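Local coordinates for endo-beta-1,4-mannanase (Alicyclobacillus acidocaldarius, PDB 4CD8), which hydrolyses internal beta-1,4-mannosidic linkages of mannans as an endo-acting glycoside hydrolase of family GH113, at residues A80-P94 with Y134-C147. Numbering follows the deposited sequence.
Sequences AELAHALGLKVCLKP and YAHVAKRTGCEMFC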
loop_
_atom_site.group_PDB
_atom_site.type_symbol
_atom_site.label_atom_id
_atom_site.label_comp_id
_atom_site.label_asym_id
_atom_site.label_seq_id
_atom_site.Cartn_x
_atom_site.Cartn_y
_atom_site.Cartn_z
ATOM N N ALA A 80 -7.989 -1.916 -13.526
ATOM C CA ALA A 80 -8.885 -2.717 -12.691
ATOM C C ALA A 80 -9.608 -3.783 -13.506
ATOM O O ALA A 80 -9.810 -4.932 -13.036
ATOM C CB ALA A 80 -9.881 -1.835 -11.980
ATOM N N GLU A 81 -10.045 -3.413 -14.702
ATOM C CA GLU A 81 -10.820 -4.348 -15.547
ATOM C C GLU A 81 -9.944 -5.524 -15.987
ATOM O O GLU A 81 -10.362 -6.692 -15.972
ATOM C CB GLU A 81 -11.398 -3.564 -16.706
ATOM C CG GLU A 81 -12.080 -4.314 -17.810
ATOM C CD GLU A 81 -12.311 -3.388 -18.995
ATOM O OE1 GLU A 81 -12.956 -2.345 -18.772
ATOM O OE2 GLU A 81 -11.808 -3.669 -20.108
ATOM N N LEU A 82 -8.690 -5.219 -16.312
ATOM C CA LEU A 82 -7.730 -6.234 -16.690
ATOM C C LEU A 82 -7.433 -7.168 -15.496
ATOM O O LEU A 82 -7.465 -8.391 -15.611
ATOM C CB LEU A 82 -6.443 -5.541 -17.171
ATOM C CG LEU A 82 -5.293 -6.488 -17.539
ATOM C CD1 LEU A 82 -5.709 -7.495 -18.621
ATOM C CD2 LEU A 82 -4.063 -5.690 -17.999
ATOM N N ALA A 83 -7.167 -6.579 -14.336
ATOM C CA ALA A 83 -6.890 -7.371 -13.143
ATOM C C ALA A 83 -8.074 -8.274 -12.853
ATOM O O ALA A 83 -7.905 -9.469 -12.573
ATOM C CB ALA A 83 -6.620 -6.501 -11.933
ATOM N N HIS A 84 -9.267 -7.699 -12.901
ATOM C CA HIS A 84 -10.435 -8.517 -12.607
ATOM C C HIS A 84 -10.630 -9.646 -13.606
ATOM O O HIS A 84 -11.061 -10.751 -13.253
ATOM C CB HIS A 84 -11.676 -7.619 -12.583
ATOM C CG HIS A 84 -11.831 -6.843 -11.315
ATOM N ND1 HIS A 84 -12.304 -5.550 -11.275
ATOM C CD2 HIS A 84 -11.603 -7.193 -10.024
ATOM C CE1 HIS A 84 -12.353 -5.139 -10.019
ATOM N NE2 HIS A 84 -11.940 -6.122 -9.243
ATOM N N ALA A 85 -10.371 -9.360 -14.871
ATOM C CA ALA A 85 -10.501 -10.350 -15.923
ATOM C C ALA A 85 -9.488 -11.475 -15.791
ATOM O O ALA A 85 -9.699 -12.563 -16.359
ATOM C CB ALA A 85 -10.395 -9.704 -17.286
ATOM N N LEU A 86 -8.374 -11.168 -15.120
ATOM C CA LEU A 86 -7.342 -12.147 -14.823
ATOM C C LEU A 86 -7.591 -12.872 -13.486
ATOM O O LEU A 86 -6.767 -13.657 -13.040
ATOM C CB LEU A 86 -5.976 -11.486 -14.821
ATOM C CG LEU A 86 -5.565 -10.899 -16.150
ATOM C CD1 LEU A 86 -4.443 -9.900 -15.908
ATOM C CD2 LEU A 86 -5.167 -12.002 -17.104
ATOM N N GLY A 87 -8.715 -12.584 -12.829
ATOM C CA GLY A 87 -9.096 -13.349 -11.636
ATOM C C GLY A 87 -8.580 -12.763 -10.335
ATOM O O GLY A 87 -8.711 -13.353 -9.282
ATOM N N LEU A 88 -7.978 -11.573 -10.405
ATOM C CA LEU A 88 -7.519 -10.892 -9.196
ATOM C C LEU A 88 -8.637 -10.068 -8.517
ATOM O O LEU A 88 -9.507 -9.549 -9.194
ATOM C CB LEU A 88 -6.350 -9.950 -9.546
ATOM C CG LEU A 88 -5.096 -10.678 -10.051
ATOM C CD1 LEU A 88 -4.149 -9.674 -10.716
ATOM C CD2 LEU A 88 -4.414 -11.428 -8.900
ATOM N N LYS A 89 -8.598 -9.986 -7.177
ATOM C CA LYS A 89 -9.295 -8.954 -6.427
ATOM C C LYS A 89 -8.399 -7.703 -6.428
ATOM O O LYS A 89 -7.176 -7.821 -6.489
ATOM C CB LYS A 89 -9.622 -9.425 -5.020
ATOM C CG LYS A 89 -10.635 -10.545 -5.000
ATOM C CD LYS A 89 -10.934 -10.927 -3.562
ATOM C CE LYS A 89 -12.108 -11.909 -3.460
ATOM N NZ LYS A 89 -11.717 -13.235 -3.980
ATOM N N VAL A 90 -9.008 -6.527 -6.344
ATOM C CA VAL A 90 -8.309 -5.260 -6.564
ATOM C C VAL A 90 -8.555 -4.318 -5.401
ATOM O O VAL A 90 -9.713 -4.007 -5.059
ATOM C CB VAL A 90 -8.739 -4.551 -7.856
ATOM C CG1 VAL A 90 -8.001 -3.228 -8.025
ATOM C CG2 VAL A 90 -8.498 -5.414 -9.095
ATOM N N CYS A 91 -7.468 -3.812 -4.815
ATOM C CA CYS A 91 -7.528 -2.708 -3.863
ATOM C C CYS A 91 -7.084 -1.434 -4.549
ATOM O O CYS A 91 -6.041 -1.434 -5.214
ATOM C CB CYS A 91 -6.657 -2.952 -2.658
ATOM S SG CYS A 91 -6.630 -1.602 -1.467
ATOM N N LEU A 92 -7.852 -0.356 -4.410
ATOM C CA LEU A 92 -7.428 0.952 -4.948
ATOM C C LEU A 92 -6.809 1.760 -3.836
ATOM O O LEU A 92 -7.431 1.955 -2.786
ATOM C CB LEU A 92 -8.586 1.699 -5.591
ATOM C CG LEU A 92 -8.213 2.949 -6.398
ATOM C CD1 LEU A 92 -7.235 2.649 -7.568
ATOM C CD2 LEU A 92 -9.477 3.654 -6.863
ATOM N N LYS A 93 -5.579 2.296 -4.104
ATOM C CA LYS A 93 -4.808 2.997 -3.098
ATOM C C LYS A 93 -4.275 4.311 -3.613
ATOM O O LYS A 93 -3.122 4.393 -4.100
ATOM C CB LYS A 93 -3.662 2.145 -2.564
ATOM C CG LYS A 93 -2.851 2.783 -1.453
ATOM C CD LYS A 93 -1.806 1.809 -0.958
ATOM C CE LYS A 93 -0.590 2.460 -0.327
ATOM N NZ LYS A 93 0.229 1.415 0.307
ATOM N N PRO A 94 -5.096 5.347 -3.539
ATOM C CA PRO A 94 -4.595 6.711 -3.758
ATOM C C PRO A 94 -3.812 7.191 -2.547
ATOM O O PRO A 94 -4.234 6.969 -1.431
ATOM C CB PRO A 94 -5.877 7.538 -3.928
ATOM C CG PRO A 94 -7.014 6.621 -3.740
ATOM C CD PRO A 94 -6.500 5.355 -3.116
ATOM N N TYR A 134 -11.854 9.032 -5.607
ATOM C CA TYR A 134 -11.353 7.714 -5.935
ATOM C C TYR A 134 -12.143 6.581 -5.316
ATOM O O TYR A 134 -12.186 5.531 -5.915
ATOM C CB TYR A 134 -9.844 7.594 -5.713
ATOM C CG TYR A 134 -9.073 8.453 -6.714
ATOM C CD1 TYR A 134 -9.090 8.167 -8.062
ATOM C CD2 TYR A 134 -8.377 9.578 -6.285
ATOM C CE1 TYR A 134 -8.391 8.945 -8.986
ATOM C CE2 TYR A 134 -7.672 10.343 -7.190
ATOM C CZ TYR A 134 -7.716 10.041 -8.536
ATOM O OH TYR A 134 -7.030 10.822 -9.425
ATOM N N ALA A 135 -12.845 6.865 -4.222
ATOM C CA ALA A 135 -13.737 5.861 -3.626
ATOM C C ALA A 135 -14.882 5.572 -4.595
ATOM O O ALA A 135 -15.260 4.412 -4.787
ATOM C CB ALA A 135 -14.294 6.346 -2.282
ATOM N N HIS A 136 -15.350 6.634 -5.257
ATOM C CA HIS A 136 -16.402 6.525 -6.267
ATOM C C HIS A 136 -15.926 5.742 -7.479
ATOM O O HIS A 136 -16.621 4.893 -7.983
ATOM C CB HIS A 136 -16.901 7.934 -6.657
ATOM C CG HIS A 136 -17.886 7.957 -7.780
ATOM N ND1 HIS A 136 -19.151 7.441 -7.653
ATOM C CD2 HIS A 136 -17.818 8.494 -9.027
ATOM C CE1 HIS A 136 -19.821 7.632 -8.778
ATOM N NE2 HIS A 136 -19.038 8.279 -9.628
ATOM N N VAL A 137 -14.683 6.010 -7.915
ATOM C CA VAL A 137 -14.065 5.229 -8.982
ATOM C C VAL A 137 -13.930 3.749 -8.580
ATOM O O VAL A 137 -14.249 2.864 -9.371
ATOM C CB VAL A 137 -12.676 5.793 -9.383
ATOM C CG1 VAL A 137 -11.945 4.826 -10.288
ATOM C CG2 VAL A 137 -12.802 7.186 -10.043
ATOM N N ALA A 138 -13.531 3.509 -7.324
ATOM C CA ALA A 138 -13.440 2.149 -6.786
ATOM C C ALA A 138 -14.786 1.412 -6.854
ATOM O O ALA A 138 -14.830 0.255 -7.231
ATOM C CB ALA A 138 -12.900 2.148 -5.370
ATOM N N LYS A 139 -15.867 2.118 -6.528
ATOM C CA LYS A 139 -17.187 1.482 -6.546
ATOM C C LYS A 139 -17.596 1.151 -7.982
ATOM O O LYS A 139 -18.034 0.028 -8.300
ATOM C CB LYS A 139 -18.212 2.385 -5.894
ATOM C CG LYS A 139 -19.620 1.828 -6.074
ATOM C CD LYS A 139 -20.583 2.386 -5.055
ATOM C CE LYS A 139 -21.996 1.884 -5.356
ATOM N NZ LYS A 139 -22.875 2.172 -4.210
ATOM N N ARG A 140 -17.442 2.125 -8.868
ATOM C CA ARG A 140 -17.830 1.923 -10.261
ATOM C C ARG A 140 -17.010 0.860 -11.009
ATOM O O ARG A 140 -17.517 0.232 -11.934
ATOM C CB ARG A 140 -17.745 3.249 -11.006
ATOM C CG ARG A 140 -18.735 4.307 -10.545
ATOM C CD ARG A 140 -18.782 5.518 -11.469
ATOM N NE ARG A 140 -19.334 5.187 -12.759
ATOM C CZ ARG A 140 -19.469 6.056 -13.744
ATOM N NH1 ARG A 140 -19.091 7.325 -13.589
ATOM N NH2 ARG A 140 -19.981 5.649 -14.894
ATOM N N THR A 141 -15.756 0.677 -10.592
ATOM C CA THR A 141 -14.845 -0.292 -11.214
ATOM C C THR A 141 -14.838 -1.641 -10.472
ATOM O O THR A 141 -14.133 -2.558 -10.841
ATOM C CB THR A 141 -13.415 0.260 -11.327
ATOM O OG1 THR A 141 -12.920 0.588 -10.028
ATOM C CG2 THR A 141 -13.414 1.512 -12.256
ATOM N N GLY A 142 -15.662 -1.746 -9.432
ATOM C CA GLY A 142 -15.820 -3.001 -8.726
ATOM C C GLY A 142 -14.635 -3.413 -7.862
ATOM O O GLY A 142 -14.420 -4.612 -7.577
ATOM N N CYS A 143 -13.846 -2.440 -7.441
ATOM C CA CYS A 143 -12.710 -2.764 -6.608
ATOM C C CYS A 143 -13.202 -3.258 -5.249
ATOM O O CYS A 143 -14.001 -2.605 -4.598
ATOM C CB CYS A 143 -11.784 -1.559 -6.436
ATOM S SG CYS A 143 -10.895 -1.036 -7.899
ATOM N N GLU A 144 -12.651 -4.389 -4.838
ATOM C CA GLU A 144 -13.045 -5.101 -3.622
ATOM C C GLU A 144 -12.525 -4.450 -2.331
ATOM O O GLU A 144 -12.993 -4.698 -1.243
ATOM C CB GLU A 144 -12.562 -6.526 -3.718
ATOM C CG GLU A 144 -13.283 -7.344 -4.785
ATOM C CD GLU A 144 -12.732 -7.288 -6.188
ATOM O OE1 GLU A 144 -11.865 -6.405 -6.497
ATOM O OE2 GLU A 144 -13.216 -8.103 -7.006
ATOM N N MET A 145 -11.510 -3.601 -2.446
ATOM C CA MET A 145 -11.022 -2.851 -1.292
ATOM C C MET A 145 -10.590 -1.447 -1.719
ATOM O O MET A 145 -10.217 -1.234 -2.875
ATOM C CB MET A 145 -9.820 -3.557 -0.628
ATOM C CG MET A 145 -9.421 -3.055 0.740
ATOM S SD MET A 145 -7.998 -3.932 1.415
ATOM C CE MET A 145 -8.458 -5.643 1.455
ATOM N N PHE A 146 -10.627 -0.538 -0.754
ATOM C CA PHE A 146 -10.213 0.838 -0.891
ATOM C C PHE A 146 -9.380 1.192 0.324
ATOM O O PHE A 146 -9.753 0.953 1.460
ATOM C CB PHE A 146 -11.402 1.791 -0.984
ATOM C CG PHE A 146 -10.994 3.221 -1.243
ATOM C CD1 PHE A 146 -10.646 3.613 -2.517
ATOM C CD2 PHE A 146 -10.944 4.168 -0.229
ATOM C CE1 PHE A 146 -10.254 4.940 -2.794
ATOM C CE2 PHE A 146 -10.583 5.503 -0.512
ATOM C CZ PHE A 146 -10.220 5.858 -1.804
ATOM N N CYS A 147 -8.210 1.775 0.076
ATOM C CA CYS A 147 -7.333 2.188 1.141
ATOM C C CYS A 147 -7.390 3.686 1.292
ATOM O O CYS A 147 -6.974 4.435 0.371
ATOM C CB CYS A 147 -5.911 1.732 0.855
ATOM S SG CYS A 147 -4.715 2.106 2.136
HETATM O O HOH W 1 -13.205 -3.695 -13.086
HETATM O O HOH W 2 -4.276 5.312 0.703
#
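Glu144 OE1 takes two hydrogen bonds from segment 80-94, beside the pairing of neighbouring TIM-barrel strands 89-98 and 145-150, which run parallel, each following its own helix. His84 NE2 donates to Glu144 OE1 at 2.8 Å, nearly straight (168°) and on the syn side; Val90 N meets Glu144 OE1 at 2.9 Å from above the carboxylate plane. A bend at chi2 (87°) turns the carboxylate of Glu144 back to both donors. Without the carboxylate, as with an alanine here, Val90 N and His84 NE2 would probably lose their shared acceptor and the imidazole be freer to turn. Val90 CG2 lies over one face of that ring, and a water joins His84 ND1 to Thr141 O. Beyond this, Met145 N bonds Val90 O, and Leu92 N bonds Met145 O. Toward the barrel interior, Cys91 SG packs on Met145 CB at 3.8 Å; on the helix side, Leu92 CD2 meets Ala138 CB at 4.0 Å and Pro94 CG meets Tyr134 CB at 3.6 Å. Lys93 extends to a salt bridge with Glu231, a residue of the inhibitor pocket. Thr141 OG1, which shares Val137 O with its own backbone N, donates to that carbonyl at 2.7 Å.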